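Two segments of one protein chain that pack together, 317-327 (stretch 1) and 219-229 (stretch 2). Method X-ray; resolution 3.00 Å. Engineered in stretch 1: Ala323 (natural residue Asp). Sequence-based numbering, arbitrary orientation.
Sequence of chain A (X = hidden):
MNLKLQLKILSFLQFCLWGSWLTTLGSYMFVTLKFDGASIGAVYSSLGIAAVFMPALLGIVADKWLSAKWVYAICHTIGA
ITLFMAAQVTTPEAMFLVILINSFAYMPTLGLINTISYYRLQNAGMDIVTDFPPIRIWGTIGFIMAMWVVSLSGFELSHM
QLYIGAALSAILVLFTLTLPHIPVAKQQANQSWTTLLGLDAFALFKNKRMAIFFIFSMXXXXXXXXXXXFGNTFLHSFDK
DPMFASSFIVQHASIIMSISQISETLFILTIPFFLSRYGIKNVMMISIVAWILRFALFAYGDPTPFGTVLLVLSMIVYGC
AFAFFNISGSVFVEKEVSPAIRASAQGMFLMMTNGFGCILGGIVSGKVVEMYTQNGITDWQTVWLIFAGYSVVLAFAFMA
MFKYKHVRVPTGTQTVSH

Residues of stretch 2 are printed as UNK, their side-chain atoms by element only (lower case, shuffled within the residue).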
ATOM      1  N   VAL A 317       1.013 -16.779   0.798  1.00 53.94           N
ATOM      2  CA  VAL A 317      -0.424 -16.572   0.648  1.00 54.48           C
ATOM      3  C   VAL A 317      -0.760 -15.097   0.530  1.00 56.03           C
ATOM      4  O   VAL A 317      -1.756 -14.719  -0.118  1.00 57.53           O
ATOM      5  CB  VAL A 317      -1.205 -17.235   1.800  1.00 53.75           C
ATOM      6  CG1 VAL A 317      -2.641 -17.381   1.411  1.00 54.28           C
ATOM      7  CG2 VAL A 317      -0.709 -18.624   2.022  1.00 53.08           C
ATOM      8  N   TYR A 318       0.060 -14.247   1.128  1.00 55.84           N
ATOM      9  CA  TYR A 318      -0.229 -12.818   1.119  1.00 56.99           C
ATOM     10  C   TYR A 318      -0.324 -12.270  -0.301  1.00 57.85           C
ATOM     11  O   TYR A 318      -1.089 -11.337  -0.562  1.00 58.15           O
ATOM     12  CB  TYR A 318       0.857 -12.061   1.891  1.00 56.79           C
ATOM     13  CG  TYR A 318       0.794 -10.570   1.710  1.00 57.47           C
ATOM     14  CD1 TYR A 318      -0.081  -9.795   2.453  1.00 59.06           C
ATOM     15  CD2 TYR A 318       1.564  -9.946   0.760  1.00 57.46           C
ATOM     16  CE1 TYR A 318      -0.139  -8.427   2.277  1.00 60.30           C
ATOM     17  CE2 TYR A 318       1.506  -8.592   0.570  1.00 58.60           C
ATOM     18  CZ  TYR A 318       0.662  -7.836   1.324  1.00 60.38           C
ATOM     19  OH  TYR A 318       0.641  -6.478   1.106  1.00 64.82           O
ATOM     20  N   GLY A 319       0.464 -12.814  -1.223  1.00 57.08           N
ATOM     21  CA  GLY A 319       0.578 -12.173  -2.519  1.00 58.14           C
ATOM     22  C   GLY A 319      -0.688 -12.317  -3.331  1.00 59.98           C
ATOM     23  O   GLY A 319      -1.229 -11.340  -3.858  1.00 62.06           O
ATOM     24  N   CYS A 320      -1.164 -13.548  -3.465  1.00 60.42           N
ATOM     25  CA  CYS A 320      -2.503 -13.766  -3.981  1.00 60.86           C
ATOM     26  C   CYS A 320      -3.520 -12.921  -3.218  1.00 61.13           C
ATOM     27  O   CYS A 320      -4.221 -12.096  -3.808  1.00 61.72           O
ATOM     28  CB  CYS A 320      -2.822 -15.254  -3.900  1.00 61.69           C
ATOM     29  SG  CYS A 320      -4.526 -15.588  -3.793  1.00 77.67           S
ATOM     30  N   ALA A 321      -3.575 -13.074  -1.886  1.00 60.19           N
ATOM     31  CA  ALA A 321      -4.562 -12.341  -1.089  1.00 60.71           C
ATOM     32  C   ALA A 321      -4.633 -10.854  -1.444  1.00 61.39           C
ATOM     33  O   ALA A 321      -5.724 -10.297  -1.582  1.00 61.41           O
ATOM     34  CB  ALA A 321      -4.256 -12.508   0.397  1.00 59.64           C
ATOM     35  N   PHE A 322      -3.482 -10.197  -1.612  1.00 62.84           N
ATOM     36  CA  PHE A 322      -3.426  -8.747  -1.824  1.00 62.57           C
ATOM     37  C   PHE A 322      -3.631  -8.354  -3.288  1.00 62.59           C
ATOM     38  O   PHE A 322      -4.297  -7.350  -3.568  1.00 63.57           O
ATOM     39  CB  PHE A 322      -2.092  -8.182  -1.273  1.00 61.36           C
ATOM     40  CG  PHE A 322      -2.000  -6.660  -1.291  1.00 62.67           C
ATOM     41  CD1 PHE A 322      -1.841  -5.951  -2.478  1.00 66.89           C
ATOM     42  CD2 PHE A 322      -2.181  -5.936  -0.128  1.00 62.74           C
ATOM     43  CE1 PHE A 322      -1.792  -4.547  -2.490  1.00 64.80           C
ATOM     44  CE2 PHE A 322      -2.140  -4.540  -0.140  1.00 62.95           C
ATOM     45  CZ  PHE A 322      -1.946  -3.846  -1.323  1.00 63.70           C
ATOM     46  N   ALA A 323      -3.090  -9.120  -4.232  1.00 62.67           N
ATOM     47  CA  ALA A 323      -3.210  -8.726  -5.629  1.00 63.61           C
ATOM     48  C   ALA A 323      -4.588  -9.075  -6.196  1.00 65.37           C
ATOM     49  O   ALA A 323      -5.210  -8.253  -6.903  1.00 66.74           O
ATOM     50  CB  ALA A 323      -2.103  -9.396  -6.442  1.00 62.25           C
ATOM     51  N   PHE A 324      -5.073 -10.279  -5.887  1.00 64.10           N
ATOM     52  CA  PHE A 324      -6.222 -10.812  -6.593  1.00 64.76           C
ATOM     53  C   PHE A 324      -7.443  -9.930  -6.393  1.00 66.25           C
ATOM     54  O   PHE A 324      -8.127  -9.576  -7.360  1.00 67.89           O
ATOM     55  CB  PHE A 324      -6.509 -12.248  -6.155  1.00 63.82           C
ATOM     56  CG  PHE A 324      -5.573 -13.247  -6.745  1.00 63.83           C
ATOM     57  CD1 PHE A 324      -4.280 -12.883  -7.091  1.00 63.93           C
ATOM     58  CD2 PHE A 324      -6.007 -14.526  -7.053  1.00 63.23           C
ATOM     59  CE1 PHE A 324      -3.411 -13.786  -7.690  1.00 63.45           C
ATOM     60  CE2 PHE A 324      -5.142 -15.442  -7.648  1.00 63.50           C
ATOM     61  CZ  PHE A 324      -3.838 -15.065  -7.959  1.00 63.82           C
ATOM     62  N   PHE A 325      -7.739  -9.550  -5.151  1.00 66.03           N
ATOM     63  CA  PHE A 325      -8.980  -8.814  -4.953  1.00 67.06           C
ATOM     64  C   PHE A 325      -8.956  -7.503  -5.721  1.00 68.17           C
ATOM     65  O   PHE A 325      -9.955  -7.111  -6.319  1.00 68.04           O
ATOM     66  CB  PHE A 325      -9.261  -8.527  -3.477  1.00 67.43           C
ATOM     67  CG  PHE A 325     -10.644  -7.924  -3.246  1.00 70.67           C
ATOM     68  CD1 PHE A 325     -11.789  -8.725  -3.292  1.00 68.57           C
ATOM     69  CD2 PHE A 325     -10.810  -6.553  -3.088  1.00 72.36           C
ATOM     70  CE1 PHE A 325     -13.058  -8.175  -3.116  1.00 66.68           C
ATOM     71  CE2 PHE A 325     -12.083  -6.003  -2.909  1.00 67.23           C
ATOM     72  CZ  PHE A 325     -13.201  -6.814  -2.922  1.00 66.57           C
ATOM     73  N   ASN A 326      -7.825  -6.807  -5.726  1.00 69.37           N
ATOM     74  CA  ASN A 326      -7.856  -5.487  -6.335  1.00 69.39           C
ATOM     75  C   ASN A 326      -7.970  -5.583  -7.843  1.00 70.12           C
ATOM     76  O   ASN A 326      -8.786  -4.869  -8.452  1.00 70.46           O
ATOM     77  CB  ASN A 326      -6.645  -4.669  -5.909  1.00 69.28           C
ATOM     78  CG  ASN A 326      -6.982  -3.742  -4.763  1.00 72.25           C
ATOM     79  OD1 ASN A 326      -7.450  -4.201  -3.719  1.00 74.82           O
ATOM     80  ND2 ASN A 326      -6.822  -2.429  -4.966  1.00 71.75           N
ATOM     81  N   ILE A 327      -7.221  -6.505  -8.460  1.00 69.79           N
ATOM     82  CA  ILE A 327      -7.304  -6.621  -9.915  1.00 70.24           C
ATOM     83  C   ILE A 327      -8.705  -7.085 -10.329  1.00 70.64           C
ATOM     84  O   ILE A 327      -9.396  -6.398 -11.099  1.00 71.17           O
ATOM     85  CB  ILE A 327      -6.196  -7.545 -10.466  1.00 73.36           C
ATOM     86  CG1 ILE A 327      -4.799  -7.121  -9.990  1.00 69.52           C
ATOM     87  CG2 ILE A 327      -6.166  -7.487 -11.992  1.00 70.53           C
ATOM     88  CD1 ILE A 327      -4.343  -5.782 -10.506  1.00 70.32           C
ATOM     89  N   UNK A 219     -15.129  -2.785   3.334  1.00 62.49           N
ATOM     90  CA  UNK A 219     -14.977  -3.659   4.486  1.00 61.85           C
ATOM     91  C   UNK A 219     -13.820  -4.607   4.276  1.00 61.78           C
ATOM     92  O   UNK A 219     -13.047  -4.863   5.207  1.00 61.95           O
ATOM     93  c   UNK A 219     -17.340  -3.607   5.408  1.00 60.39           C
ATOM     94  c   UNK A 219     -18.349  -4.555   5.996  1.00 58.33           C
ATOM     95  c   UNK A 219     -16.262  -4.432   4.725  1.00 60.98           C
ATOM     96  c   UNK A 219     -16.712  -2.680   6.457  1.00 61.29           C
ATOM     97  N   UNK A 220     -13.674  -5.121   3.044  1.00 62.03           N
ATOM     98  CA  UNK A 220     -12.558  -5.998   2.701  1.00 62.37           C
ATOM     99  C   UNK A 220     -11.235  -5.234   2.660  1.00 62.70           C
ATOM    100  O   UNK A 220     -10.212  -5.744   3.127  1.00 62.45           O
ATOM    101  c   UNK A 220     -10.557  -6.936   0.171  1.00 64.08           C
ATOM    102  c   UNK A 220     -12.823  -6.674   1.354  1.00 63.00           C
ATOM    103  c   UNK A 220     -11.409  -8.717   1.636  1.00 62.97           C
ATOM    104  c   UNK A 220     -11.805  -7.623   0.689  1.00 63.68           C
ATOM    105  N   UNK A 221     -11.230  -4.035   2.063  1.00 63.31           N
ATOM    106  CA  UNK A 221     -10.014  -3.254   1.970  1.00 63.50           C
ATOM    107  C   UNK A 221      -9.487  -2.837   3.328  1.00 63.05           C
ATOM    108  O   UNK A 221      -8.289  -2.607   3.494  1.00 63.77           O
ATOM    109  N   UNK A 222     -10.363  -2.740   4.325  1.00 62.73           N
ATOM    110  CA  UNK A 222      -9.865  -2.346   5.632  1.00 62.36           C
ATOM    111  C   UNK A 222      -8.757  -3.278   6.107  1.00 62.30           C
ATOM    112  O   UNK A 222      -7.787  -2.824   6.714  1.00 63.69           O
ATOM    113  c   UNK A 222     -10.998  -2.274   6.645  1.00 63.54           C
ATOM    114  N   UNK A 223      -8.840  -4.572   5.814  1.00 62.83           N
ATOM    115  CA  UNK A 223      -7.789  -5.456   6.307  1.00 62.75           C
ATOM    116  C   UNK A 223      -6.613  -5.606   5.343  1.00 62.17           C
ATOM    117  O   UNK A 223      -5.771  -6.485   5.543  1.00 61.60           O
ATOM    118  o   UNK A 223      -9.525  -9.908   5.177  1.00 70.63           O
ATOM    119  c   UNK A 223      -8.554  -7.754   5.465  1.00 63.83           C
ATOM    120  o   UNK A 223     -10.406  -8.535   6.641  1.00 62.62           O
ATOM    121  c   UNK A 223      -9.561  -8.812   5.777  1.00 67.56           C
ATOM    122  c   UNK A 223      -8.326  -6.843   6.656  1.00 62.20           C
ATOM    123  N   UNK A 224      -6.523  -4.775   4.309  1.00 62.75           N
ATOM    124  CA  UNK A 224      -5.516  -5.032   3.279  1.00 64.26           C
ATOM    125  C   UNK A 224      -4.097  -4.811   3.792  1.00 63.60           C
ATOM    126  O   UNK A 224      -3.191  -5.584   3.456  1.00 66.87           O
ATOM    127  c   UNK A 224      -6.760  -4.722   1.018  1.00 63.63           C
ATOM    128  c   UNK A 224      -5.778  -4.165   2.045  1.00 63.45           C
ATOM    129  c   UNK A 224      -6.298  -6.075   0.534  1.00 63.87           C
ATOM    130  c   UNK A 224      -6.857  -3.774  -0.136  1.00 65.40           C
ATOM    131  N   UNK A 225      -3.878  -3.712   4.516  1.00 62.87           N
ATOM    132  CA  UNK A 225      -2.520  -3.304   4.969  1.00 62.20           C
ATOM    133  C   UNK A 225      -2.191  -3.726   6.401  1.00 61.43           C
ATOM    134  O   UNK A 225      -1.063  -3.504   6.805  1.00 61.25           O
ATOM    135  o   UNK A 225      -1.355  -1.648   2.526  1.00 61.56           O
ATOM    136  c   UNK A 225      -3.250  -1.145   3.862  1.00 62.52           C
ATOM    137  c   UNK A 225      -2.450  -1.114   2.591  1.00 61.88           C
ATOM    138  n   UNK A 225      -3.000  -0.495   1.567  1.00 62.34           N
ATOM    139  c   UNK A 225      -2.436  -1.783   4.964  1.00 62.47           C
ATOM    140  N   UNK A 226      -3.117  -4.358   7.111  1.00 61.46           N
ATOM    141  CA  UNK A 226      -2.939  -4.753   8.540  1.00 61.34           C
ATOM    142  C   UNK A 226      -1.628  -5.499   8.734  1.00 60.56           C
ATOM    143  O   UNK A 226      -0.914  -5.192   9.658  1.00 60.54           O
ATOM    144  c   UNK A 226      -3.736  -6.357  10.272  1.00 59.95           C
ATOM    145  c   UNK A 226      -4.106  -5.630   9.000  1.00 62.56           C
ATOM    146  c   UNK A 226      -6.449  -5.596   9.818  1.00 60.10           C
ATOM    147  c   UNK A 226      -5.376  -4.814   9.181  1.00 60.66           C
ATOM    148  N   UNK A 227      -1.363  -6.467   7.873  1.00 60.48           N
ATOM    149  CA  UNK A 227      -0.126  -7.271   7.890  1.00 59.92           C
ATOM    150  C   UNK A 227       1.070  -6.340   7.668  1.00 59.38           C
ATOM    151  O   UNK A 227       2.070  -6.488   8.357  1.00 59.09           O
ATOM    152  c   UNK A 227      -0.999  -7.737   5.598  1.00 58.73           C
ATOM    153  c   UNK A 227      -0.297  -8.323   6.799  1.00 59.48           C
ATOM    154  o   UNK A 227       0.966  -8.825   6.388  1.00 62.79           O
ATOM    155  N   UNK A 228       0.928  -5.363   6.776  1.00 59.64           N
ATOM    156  CA  UNK A 228       2.005  -4.400   6.452  1.00 60.11           C
ATOM    157  C   UNK A 228       2.135  -3.363   7.560  1.00 60.02           C
ATOM    158  O   UNK A 228       3.152  -2.705   7.599  1.00 58.84           O
ATOM    159  c   UNK A 228       1.871  -4.643   3.941  1.00 61.03           C
ATOM    160  o   UNK A 228       2.526  -5.668   4.032  1.00 59.66           O
ATOM    161  c   UNK A 228       1.742  -3.709   5.118  1.00 60.23           C
ATOM    162  n   UNK A 228       1.248  -4.295   2.833  1.00 65.37           N
ATOM    163  N   UNK A 229       1.121  -3.200   8.398  1.00 59.62           N
ATOM    164  CA  UNK A 229       1.237  -2.212   9.490  1.00 59.77           C
ATOM    165  C   UNK A 229       1.830  -2.877  10.725  1.00 59.81           C
ATOM    166  O   UNK A 229       2.640  -2.263  11.369  1.00 59.58           O
ATOM    167  c   UNK A 229      -3.360  -1.579   9.290  1.00 60.63           C
ATOM    168  c   UNK A 229      -0.780  -0.807   8.826  1.00 61.42           C
ATOM    169  s   UNK A 229      -2.332  -0.122   9.406  1.00 71.09           S
ATOM    170  c   UNK A 229      -0.128  -1.649   9.879  1.00 60.52           C
TER

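Position 219 carries four carbons, forked at the second, and lies 8.6 Å or more from stretch 1 in its side chain. A fork at the second carbon identifies Leu219, which takes no part in the contact.

Position 220 has the same outline, four carbons forked at the second, but here the CA-to-CB bond points toward stretch 1, and one terminal carbon sits over a face of the Phe325 ring. This is Leu220. Its CD1 lies 3.3 Å from Phe325 CD2 and 3.6 Å from the ring centroid, 23° off the ring normal, a CH-pi contact. A branched aliphatic tip suits the place because a methyl can set its C-H groups over an aromatic face.

At position 221 nothing extends beyond the backbone, so it is Gly221. A CB built here would point sideways, with nothing of stretch 1 within 5.5 Å; its carbonyl O accepts a hydrogen bond from the backbone N of position 224.

Position 222 has a single side-chain carbon, the mark of Ala222, and it stays out of reach of stretch 1.

Position 223 shows three carbons, the third carrying two oxygens: Glu223. The carboxylate is remote from stretch 1, and its OE2 is hydrogen-bonded elsewhere in the structure, which makes a buried acidic group easier to accommodate.

Position 224 again has four carbons forked at the second, and it loses more surface to the other stretch than any other residue of stretch 2. It is Leu224. Its CB points sideways, yet the two methyls reach different neighbours: CD2 is 4.2 Å from Phe322 CD2, and CD1 is 3.7 Å from Asn326 OD1. The fork lets one side chain reach both neighbours, one methyl to each. Its backbone O also lies at the edge of the Phe322 ring, 3.7 Å from Phe322 CD2.

Position 225 has three carbons, the third bearing one oxygen and one nitrogen, hence Gln225. CB points away, but the flexible chain brings its end back, with OE1 4.0 Å from Phe322 CE2 at the ring edge.

Position 226 has four carbons forked at the first, one arm two carbons long: Ile226, out of reach of stretch 1.

Position 227 has one carbon bearing an oxygen and a carbon, so it is Thr227. Its methyl CG2 approaches Tyr318 CE1 at 3.5 Å, while OG1 is hydrogen-bonded elsewhere in the structure; the residue thus serves an apolar and a polar neighbour at once.

Position 228 has two carbons, the second carrying oxygen and nitrogen: Asn228. Its amide ND2 donates a hydrogen bond to Tyr318 OH at 2.8 Å, giving the buried phenol a polar partner.

Position 229 is unbranched, two carbons, a sulfur and a carbon: Met229, out of reach of stretch 1.

The contact therefore combines apolar packing with one hydrogen bond. Phe325, Phe322 and Tyr318 meet Leu220, Leu224 and Thr227 in turn, so the residues pair in opposite order along the two stretches, and Asn228 secures the end at Tyr318.

Stretch 2 (219-229) LLGAELQITNM
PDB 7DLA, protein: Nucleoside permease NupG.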